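Local coordinates for periplasmic divalent cation tolerance protein (Xylella fastidiosa, PDB 2NUH) that is of unknown function but probably binds copper and may contribute to tolerance of divalent cations, at residues Pro13-Ala18 with Gln54-Leu59. Residues are numbered along the deposited sequence; the frame is centred on the assembly and turned at random.
Sequences PDLPSA and QEIQLL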
loop_
_atom_site.group_PDB
_atom_site.type_symbol
_atom_site.label_atom_id
_atom_site.label_comp_id
_atom_site.label_asym_id
_atom_site.label_seq_id
_atom_site.Cartn_x
_atom_site.Cartn_y
_atom_site.Cartn_z
ATOM N N PRO A 13 10.556 3.571 3.657
ATOM C CA PRO A 13 11.917 3.398 4.135
ATOM C C PRO A 13 12.029 2.857 5.550
ATOM O O PRO A 13 13.077 2.311 5.910
ATOM C CB PRO A 13 12.493 4.809 4.076
ATOM C CG PRO A 13 11.312 5.712 4.169
ATOM C CD PRO A 13 10.180 4.987 3.507
ATOM N N ASP A 14 10.996 3.026 6.367
ATOM C CA ASP A 14 11.131 2.576 7.743
ATOM C C ASP A 14 9.823 2.355 8.441
ATOM O O ASP A 14 8.763 2.517 7.845
ATOM C CB ASP A 14 11.946 3.585 8.536
ATOM C CG ASP A 14 11.297 4.953 8.596
ATOM O OD1 ASP A 14 10.104 5.125 8.238
ATOM O OD2 ASP A 14 12.001 5.878 9.024
ATOM N N LEU A 15 9.900 1.997 9.718
ATOM C CA LEU A 15 8.700 1.661 10.460
ATOM C C LEU A 15 7.753 2.841 10.702
ATOM O O LEU A 15 6.561 2.669 10.538
ATOM C CB LEU A 15 9.005 0.874 11.749
ATOM C CG LEU A 15 9.635 -0.517 11.540
ATOM C CD1 LEU A 15 10.204 -1.061 12.846
ATOM C CD2 LEU A 15 8.687 -1.533 10.903
ATOM N N PRO A 16 8.256 4.034 11.093
ATOM C CA PRO A 16 7.268 5.090 11.255
ATOM C C PRO A 16 6.517 5.400 9.981
ATOM O O PRO A 16 5.310 5.570 10.022
ATOM C CB PRO A 16 8.102 6.301 11.696
ATOM C CG PRO A 16 9.297 5.691 12.309
ATOM C CD PRO A 16 9.600 4.504 11.468
ATOM N N SER A 17 7.205 5.456 8.842
ATOM C CA SER A 17 6.466 5.740 7.622
ATOM C C SER A 17 5.442 4.659 7.320
ATOM O O SER A 17 4.341 4.966 6.880
ATOM C CB SER A 17 7.367 5.991 6.423
ATOM O OG SER A 17 8.265 4.940 6.253
ATOM N N ALA A 18 5.798 3.404 7.587
ATOM C CA ALA A 18 4.855 2.311 7.360
ATOM C C ALA A 18 3.688 2.441 8.308
ATOM O O ALA A 18 2.551 2.204 7.922
ATOM C CB ALA A 18 5.551 0.949 7.529
ATOM N N GLN A 54 17.014 -0.335 2.385
ATOM C CA GLN A 54 16.218 -1.122 3.308
ATOM C C GLN A 54 14.837 -0.521 3.327
ATOM O O GLN A 54 14.684 0.702 3.370
ATOM C CB GLN A 54 16.830 -1.078 4.709
ATOM C CG GLN A 54 18.237 -1.666 4.773
ATOM C CD GLN A 54 18.880 -1.524 6.136
ATOM O OE1 GLN A 54 18.707 -0.513 6.819
ATOM N NE2 GLN A 54 19.648 -2.532 6.532
ATOM N N GLU A 55 13.828 -1.378 3.273
ATOM C CA GLU A 55 12.465 -0.900 3.194
ATOM C C GLU A 55 11.526 -1.791 3.972
ATOM O O GLU A 55 11.893 -2.868 4.430
ATOM C CB GLU A 55 12.007 -0.859 1.739
ATOM C CG GLU A 55 12.769 0.113 0.886
ATOM C CD GLU A 55 12.030 0.420 -0.378
ATOM O OE1 GLU A 55 11.874 -0.487 -1.215
ATOM O OE2 GLU A 55 11.544 1.553 -0.524
ATOM N N ILE A 56 10.308 -1.299 4.126
ATOM C CA ILE A 56 9.180 -2.086 4.584
ATOM C C ILE A 56 8.271 -2.221 3.387
ATOM O O ILE A 56 7.972 -1.228 2.727
ATOM C CB ILE A 56 8.410 -1.341 5.678
ATOM C CG1 ILE A 56 9.365 -0.851 6.778
ATOM C CG2 ILE A 56 7.243 -2.184 6.224
ATOM C CD1 ILE A 56 10.060 -1.944 7.514
ATOM N N GLN A 57 7.850 -3.443 3.087
ATOM C CA GLN A 57 6.917 -3.667 2.011
ATOM C C GLN A 57 5.514 -3.522 2.549
ATOM O O GLN A 57 5.195 -4.066 3.607
ATOM C CB GLN A 57 7.126 -5.066 1.419
ATOM C CG GLN A 57 6.119 -5.428 0.340
ATOM C CD GLN A 57 6.369 -4.694 -0.943
ATOM O OE1 GLN A 57 5.469 -4.045 -1.501
ATOM N NE2 GLN A 57 7.586 -4.771 -1.418
ATOM N N LEU A 58 4.680 -2.778 1.831
ATOM C CA LEU A 58 3.291 -2.634 2.216
ATOM C C LEU A 58 2.406 -3.377 1.256
ATOM O O LEU A 58 2.657 -3.405 0.046
ATOM C CB LEU A 58 2.863 -1.166 2.219
ATOM C CG LEU A 58 3.636 -0.211 3.119
ATOM C CD1 LEU A 58 2.975 1.142 2.965
ATOM C CD2 LEU A 58 3.588 -0.651 4.561
ATOM N N LEU A 59 1.376 -3.987 1.823
ATOM C CA LEU A 59 0.317 -4.617 1.061
ATOM C C LEU A 59 -0.956 -3.979 1.551
ATOM O O LEU A 59 -1.385 -4.203 2.678
ATOM C CB LEU A 59 0.256 -6.129 1.307
ATOM C CG LEU A 59 1.401 -7.010 0.840
ATOM C CD1 LEU A 59 1.155 -8.417 1.318
ATOM C CD2 LEU A 59 1.495 -6.996 -0.658
#
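The start of a helix packed on the face of an antiparallel sheet, in the ferredoxin-like fold of CutA and GlnB-like proteins, is well illustrated where Pro13 and Asp14 link strand 5-12 to helix 15-27, whose first turn settles on strand 50-63. Asp14 is the N-cap: the amide N of Ser17 donates to Asp14 OD1 over 3.0 Å, nearly straight at 164° but from above the carboxylate plane. The first turn closes as Ala18 N donates to Asp14 O, and Ser17 OG sits close to both Asp14 O and Asp14 OD1.

No hydrogen bond crosses to the strand; the join is largely van der Waals packing and centres on Ile56. Ile56 CG1, anti to its own carbonyl carbon (chi1 -51°), runs under the capped turn, 3.6 Å from Asp14 O. At the tip of that branch Ile56 CD1 meets Leu15 CD2 at 3.7 Å, the two side chains crossing at about a right angle. The other branch, Ile56 CG2, rests 3.8 Å from Ala18 CB. Directed at the strand, Ala18 CB also touches Leu58 CD2 at 3.9 Å, so it bridges two residues whose side chains emerge on the same face. In the loop ahead of the helix, Pro13 O and Gln54 O lie 3.4 Å apart and, both being acceptors, form no hydrogen bond.

Strand 5-12 lies alongside, Ile56 pairing through its backbone with Cys12 and Leu58 with Ser10, while Cys12 also touches Ala18. On the other flank, Gln36 of strand 33-38 packs against Ala18, Ile56 and Leu58, so the first turn of the helix lies over strand 50-63, with contacts to both neighbouring strands.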